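Selenium-binding protein (Sulfolobus tokodaii, PDB 2ECE) is of unknown function but belongs to the selenium-binding protein family, whose members are thought to bind selenium, and folds as a beta-propeller. Local coordinates at residues 207-217 against 402-410. Sequence-based numbering, arbitrary orientation.
Sequences WAVPNTIEDGL and YSTWDNQFY
Trp-405 reaches from helix 403-409 toward segment 207-217, and its indole lies between Leu-217 on one face and Trp-207 on the other. Leu-217 CB stands almost on the normal of the six-membered ring of Trp-405, 3.9 Å from its centroid, in a CH-pi contact, while Leu-217 CG packs against Trp-405 CH2. From the opposite side comes Trp-207, whose CZ2 is 3.5 Å from Trp-405 CZ2; the two six-membered rings meet obliquely, with planes at 52°. With its CG trans to the backbone N (chi1 -171°), Trp-207 extends its indole toward Trp-405. The edge of Trp-405 is fixed as well: Trp-405 NE1 donates to Ile-213 O (3.1 Å), which lies nearly in the indole plane. That carbonyl closes the type I turn 213-216 by also accepting from Gly-216 N, and the two donors approach from opposite faces of its plane.

One helical turn on, the carboxamide of Gln-408 reads the backbone of Leu-217 twice, illustrating how a side-chain amide can pair with main chain much as a neighbouring strand would. Gln-408 OE1 accepts a nearly straight bond from Leu-217 N (2.7 Å), and Gln-408 NE2 donates to Leu-217 O (2.9 Å), so the pair fixes the rotation of the amide. Thr-404 OG1 adds a bond to Glu-214 O (2.9 Å), approaching from above the carbonyl plane; Arg-104 donates to the same oxygen.

Nearer the start of segment 402-410, Ile-213 CD1 lies over one face of the Tyr-402 ring, 4.0 Å from its centroid. The Tyr-402 hydroxyl donates to a water that in turn donates to Glu-214 OE2, itself salt-bridged to Arg-139. Met-252 of strand 250-258 touches both tryptophans. Each segment belongs to a connection between the second and third strands of a four-stranded antiparallel sheet, so the contact joins inter-strand loops of two separate blades of the beta-propeller.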
loop_
_atom_site.group_PDB
_atom_site.type_symbol
_atom_site.label_atom_id
_atom_site.label_comp_id
_atom_site.label_asym_id
_atom_site.label_seq_id
_atom_site.Cartn_x
_atom_site.Cartn_y
_atom_site.Cartn_z
ATOM N N TRP A 207 6.021 -5.778 10.077
ATOM C CA TRP A 207 4.684 -5.900 10.636
ATOM C C TRP A 207 4.792 -7.047 11.641
ATOM O O TRP A 207 5.138 -6.819 12.796
ATOM C CB TRP A 207 3.660 -6.217 9.545
ATOM C CG TRP A 207 2.225 -6.147 10.007
ATOM C CD1 TRP A 207 1.728 -5.408 11.047
ATOM C CD2 TRP A 207 1.092 -6.766 9.380
ATOM N NE1 TRP A 207 0.356 -5.522 11.099
ATOM C CE2 TRP A 207 -0.060 -6.347 10.088
ATOM C CE3 TRP A 207 0.937 -7.625 8.285
ATOM C CZ2 TRP A 207 -1.348 -6.763 9.737
ATOM C CZ3 TRP A 207 -0.348 -8.039 7.935
ATOM C CH2 TRP A 207 -1.473 -7.606 8.659
ATOM N N ALA A 208 4.535 -8.271 11.187
ATOM C CA ALA A 208 4.624 -9.463 12.031
ATOM C C ALA A 208 4.552 -10.657 11.086
ATOM O O ALA A 208 4.181 -10.487 9.930
ATOM C CB ALA A 208 3.465 -9.502 13.024
ATOM N N VAL A 209 4.910 -11.851 11.557
ATOM C CA VAL A 209 4.864 -13.029 10.695
ATOM C C VAL A 209 3.429 -13.515 10.519
ATOM O O VAL A 209 2.543 -13.152 11.292
ATOM C CB VAL A 209 5.718 -14.195 11.254
ATOM C CG1 VAL A 209 7.156 -13.736 11.453
ATOM C CG2 VAL A 209 5.118 -14.715 12.549
ATOM N N PRO A 210 3.179 -14.331 9.482
ATOM C CA PRO A 210 1.846 -14.870 9.199
ATOM C C PRO A 210 1.163 -15.500 10.406
ATOM O O PRO A 210 0.008 -15.196 10.707
ATOM C CB PRO A 210 2.121 -15.890 8.099
ATOM C CG PRO A 210 3.211 -15.214 7.326
ATOM C CD PRO A 210 4.132 -14.738 8.436
ATOM N N ASN A 211 1.876 -16.381 11.099
ATOM C CA ASN A 211 1.297 -17.046 12.256
ATOM C C ASN A 211 0.886 -16.089 13.369
ATOM O O ASN A 211 0.184 -16.481 14.300
ATOM C CB ASN A 211 2.253 -18.126 12.780
ATOM C CG ASN A 211 2.398 -19.279 11.803
ATOM O OD1 ASN A 211 1.521 -19.497 10.969
ATOM N ND2 ASN A 211 3.497 -20.024 11.903
ATOM N N THR A 212 1.306 -14.830 13.272
ATOM C CA THR A 212 0.931 -13.839 14.277
ATOM C C THR A 212 -0.310 -13.046 13.859
ATOM O O THR A 212 -1.220 -12.826 14.664
ATOM C CB THR A 212 2.064 -12.813 14.529
ATOM O OG1 THR A 212 3.185 -13.460 15.147
ATOM C CG2 THR A 212 1.564 -11.682 15.428
ATOM N N ILE A 213 -0.349 -12.636 12.590
ATOM C CA ILE A 213 -1.438 -11.806 12.080
ATOM C C ILE A 213 -2.674 -12.460 11.461
ATOM O O ILE A 213 -3.771 -11.925 11.593
ATOM C CB ILE A 213 -0.896 -10.776 11.049
ATOM C CG1 ILE A 213 -0.498 -11.480 9.748
ATOM C CG2 ILE A 213 0.314 -10.048 11.623
ATOM C CD1 ILE A 213 -1.589 -11.465 8.691
ATOM N N GLU A 214 -2.523 -13.606 10.806
ATOM C CA GLU A 214 -3.670 -14.221 10.140
ATOM C C GLU A 214 -4.959 -14.437 10.943
ATOM O O GLU A 214 -6.047 -14.249 10.401
ATOM C CB GLU A 214 -3.245 -15.524 9.459
ATOM C CG GLU A 214 -2.173 -15.300 8.397
ATOM C CD GLU A 214 -1.924 -16.514 7.524
ATOM O OE1 GLU A 214 -1.948 -17.649 8.049
ATOM O OE2 GLU A 214 -1.684 -16.332 6.314
ATOM N N ASP A 215 -4.863 -14.814 12.217
ATOM C CA ASP A 215 -6.076 -15.024 13.008
ATOM C C ASP A 215 -6.556 -13.765 13.725
ATOM O O ASP A 215 -7.440 -13.835 14.580
ATOM C CB ASP A 215 -5.882 -16.156 14.031
ATOM C CG ASP A 215 -5.753 -17.516 13.376
ATOM O OD1 ASP A 215 -6.394 -17.724 12.327
ATOM O OD2 ASP A 215 -5.023 -18.384 13.911
ATOM N N GLY A 216 -5.971 -12.619 13.382
ATOM C CA GLY A 216 -6.376 -11.371 14.002
ATOM C C GLY A 216 -5.335 -10.753 14.913
ATOM O O GLY A 216 -4.288 -11.346 15.176
ATOM N N LEU A 217 -5.632 -9.553 15.399
ATOM C CA LEU A 217 -4.729 -8.832 16.285
ATOM C C LEU A 217 -4.969 -9.271 17.722
ATOM O O LEU A 217 -6.091 -9.211 18.217
ATOM C CB LEU A 217 -4.981 -7.327 16.187
ATOM C CG LEU A 217 -3.876 -6.323 16.545
ATOM C CD1 LEU A 217 -4.537 -5.100 17.157
ATOM C CD2 LEU A 217 -2.859 -6.913 17.506
ATOM N N TYR A 402 -7.452 -5.914 6.400
ATOM C CA TYR A 402 -7.140 -7.338 6.349
ATOM C C TYR A 402 -8.359 -8.117 6.878
ATOM O O TYR A 402 -8.916 -7.785 7.923
ATOM C CB TYR A 402 -5.883 -7.629 7.189
ATOM C CG TYR A 402 -5.381 -9.055 7.069
ATOM C CD1 TYR A 402 -5.904 -10.071 7.873
ATOM C CD2 TYR A 402 -4.425 -9.402 6.112
ATOM C CE1 TYR A 402 -5.490 -11.401 7.721
ATOM C CE2 TYR A 402 -4.006 -10.723 5.953
ATOM C CZ TYR A 402 -4.543 -11.717 6.761
ATOM O OH TYR A 402 -4.139 -13.025 6.608
ATOM N N SER A 403 -8.767 -9.139 6.134
ATOM C CA SER A 403 -9.929 -9.965 6.472
ATOM C C SER A 403 -10.284 -10.067 7.956
ATOM O O SER A 403 -11.327 -9.583 8.381
ATOM C CB SER A 403 -9.745 -11.374 5.899
ATOM O OG SER A 403 -8.591 -11.993 6.439
ATOM N N THR A 404 -9.415 -10.691 8.742
ATOM C CA THR A 404 -9.682 -10.869 10.163
ATOM C C THR A 404 -9.558 -9.615 11.017
ATOM O O THR A 404 -10.209 -9.513 12.057
ATOM C CB THR A 404 -8.794 -11.980 10.747
ATOM O OG1 THR A 404 -7.429 -11.754 10.381
ATOM C CG2 THR A 404 -9.243 -13.335 10.213
ATOM N N TRP A 405 -8.734 -8.662 10.592
ATOM C CA TRP A 405 -8.599 -7.428 11.355
ATOM C C TRP A 405 -9.841 -6.561 11.135
ATOM O O TRP A 405 -10.302 -5.885 12.060
ATOM C CB TRP A 405 -7.319 -6.674 10.951
ATOM C CG TRP A 405 -6.057 -7.368 11.406
ATOM C CD1 TRP A 405 -5.788 -8.708 11.330
ATOM C CD2 TRP A 405 -4.908 -6.762 12.015
ATOM N NE1 TRP A 405 -4.548 -8.973 11.861
ATOM C CE2 TRP A 405 -3.986 -7.799 12.288
ATOM C CE3 TRP A 405 -4.568 -5.445 12.359
ATOM C CZ2 TRP A 405 -2.740 -7.561 12.890
ATOM C CZ3 TRP A 405 -3.323 -5.209 12.960
ATOM C CH2 TRP A 405 -2.429 -6.266 13.219
ATOM N N ASP A 406 -10.387 -6.585 9.920
ATOM C CA ASP A 406 -11.594 -5.812 9.624
ATOM C C ASP A 406 -12.671 -6.256 10.610
ATOM O O ASP A 406 -13.349 -5.443 11.240
ATOM C CB ASP A 406 -12.131 -6.105 8.215
ATOM C CG ASP A 406 -11.212 -5.617 7.104
ATOM O OD1 ASP A 406 -10.268 -4.847 7.379
ATOM O OD2 ASP A 406 -11.459 -6.011 5.943
ATOM N N ASN A 407 -12.810 -7.571 10.722
ATOM C CA ASN A 407 -13.811 -8.179 11.581
ATOM C C ASN A 407 -13.673 -7.854 13.064
ATOM O O ASN A 407 -14.642 -7.966 13.810
ATOM C CB ASN A 407 -13.814 -9.692 11.364
ATOM C CG ASN A 407 -14.231 -10.072 9.949
ATOM O OD1 ASN A 407 -14.733 -9.234 9.190
ATOM N ND2 ASN A 407 -14.029 -11.339 9.587
ATOM N N GLN A 408 -12.487 -7.439 13.491
ATOM C CA GLN A 408 -12.280 -7.095 14.894
ATOM C C GLN A 408 -12.635 -5.645 15.180
ATOM O O GLN A 408 -13.279 -5.341 16.187
ATOM C CB GLN A 408 -10.828 -7.319 15.299
ATOM C CG GLN A 408 -10.393 -8.757 15.325
ATOM C CD GLN A 408 -8.931 -8.880 15.674
ATOM O OE1 GLN A 408 -8.061 -8.518 14.880
ATOM N NE2 GLN A 408 -8.646 -9.374 16.873
ATOM N N PHE A 409 -12.202 -4.747 14.299
ATOM C CA PHE A 409 -12.473 -3.329 14.481
ATOM C C PHE A 409 -13.812 -2.856 13.924
ATOM O O PHE A 409 -14.334 -1.827 14.351
ATOM C CB PHE A 409 -11.330 -2.492 13.899
ATOM C CG PHE A 409 -10.051 -2.592 14.691
ATOM C CD1 PHE A 409 -9.130 -3.609 14.437
ATOM C CD2 PHE A 409 -9.792 -1.692 15.723
ATOM C CE1 PHE A 409 -7.967 -3.727 15.203
ATOM C CE2 PHE A 409 -8.634 -1.798 16.496
ATOM C CZ PHE A 409 -7.717 -2.819 16.235
ATOM N N TYR A 410 -14.355 -3.600 12.968
ATOM C CA TYR A 410 -15.650 -3.281 12.365
ATOM C C TYR A 410 -16.378 -4.619 12.285
ATOM O O TYR A 410 -16.619 -5.152 11.201
ATOM C CB TYR A 410 -15.458 -2.664 10.973
ATOM C CG TYR A 410 -14.814 -1.291 11.029
ATOM C CD1 TYR A 410 -15.559 -0.162 11.380
ATOM C CD2 TYR A 410 -13.443 -1.136 10.830
ATOM C CE1 TYR A 410 -14.951 1.080 11.540
ATOM C CE2 TYR A 410 -12.825 0.103 10.988
ATOM C CZ TYR A 410 -13.584 1.204 11.348
ATOM O OH TYR A 410 -12.967 2.417 11.552
HETATM O O HOH W 1 -1.790 -13.676 5.327
#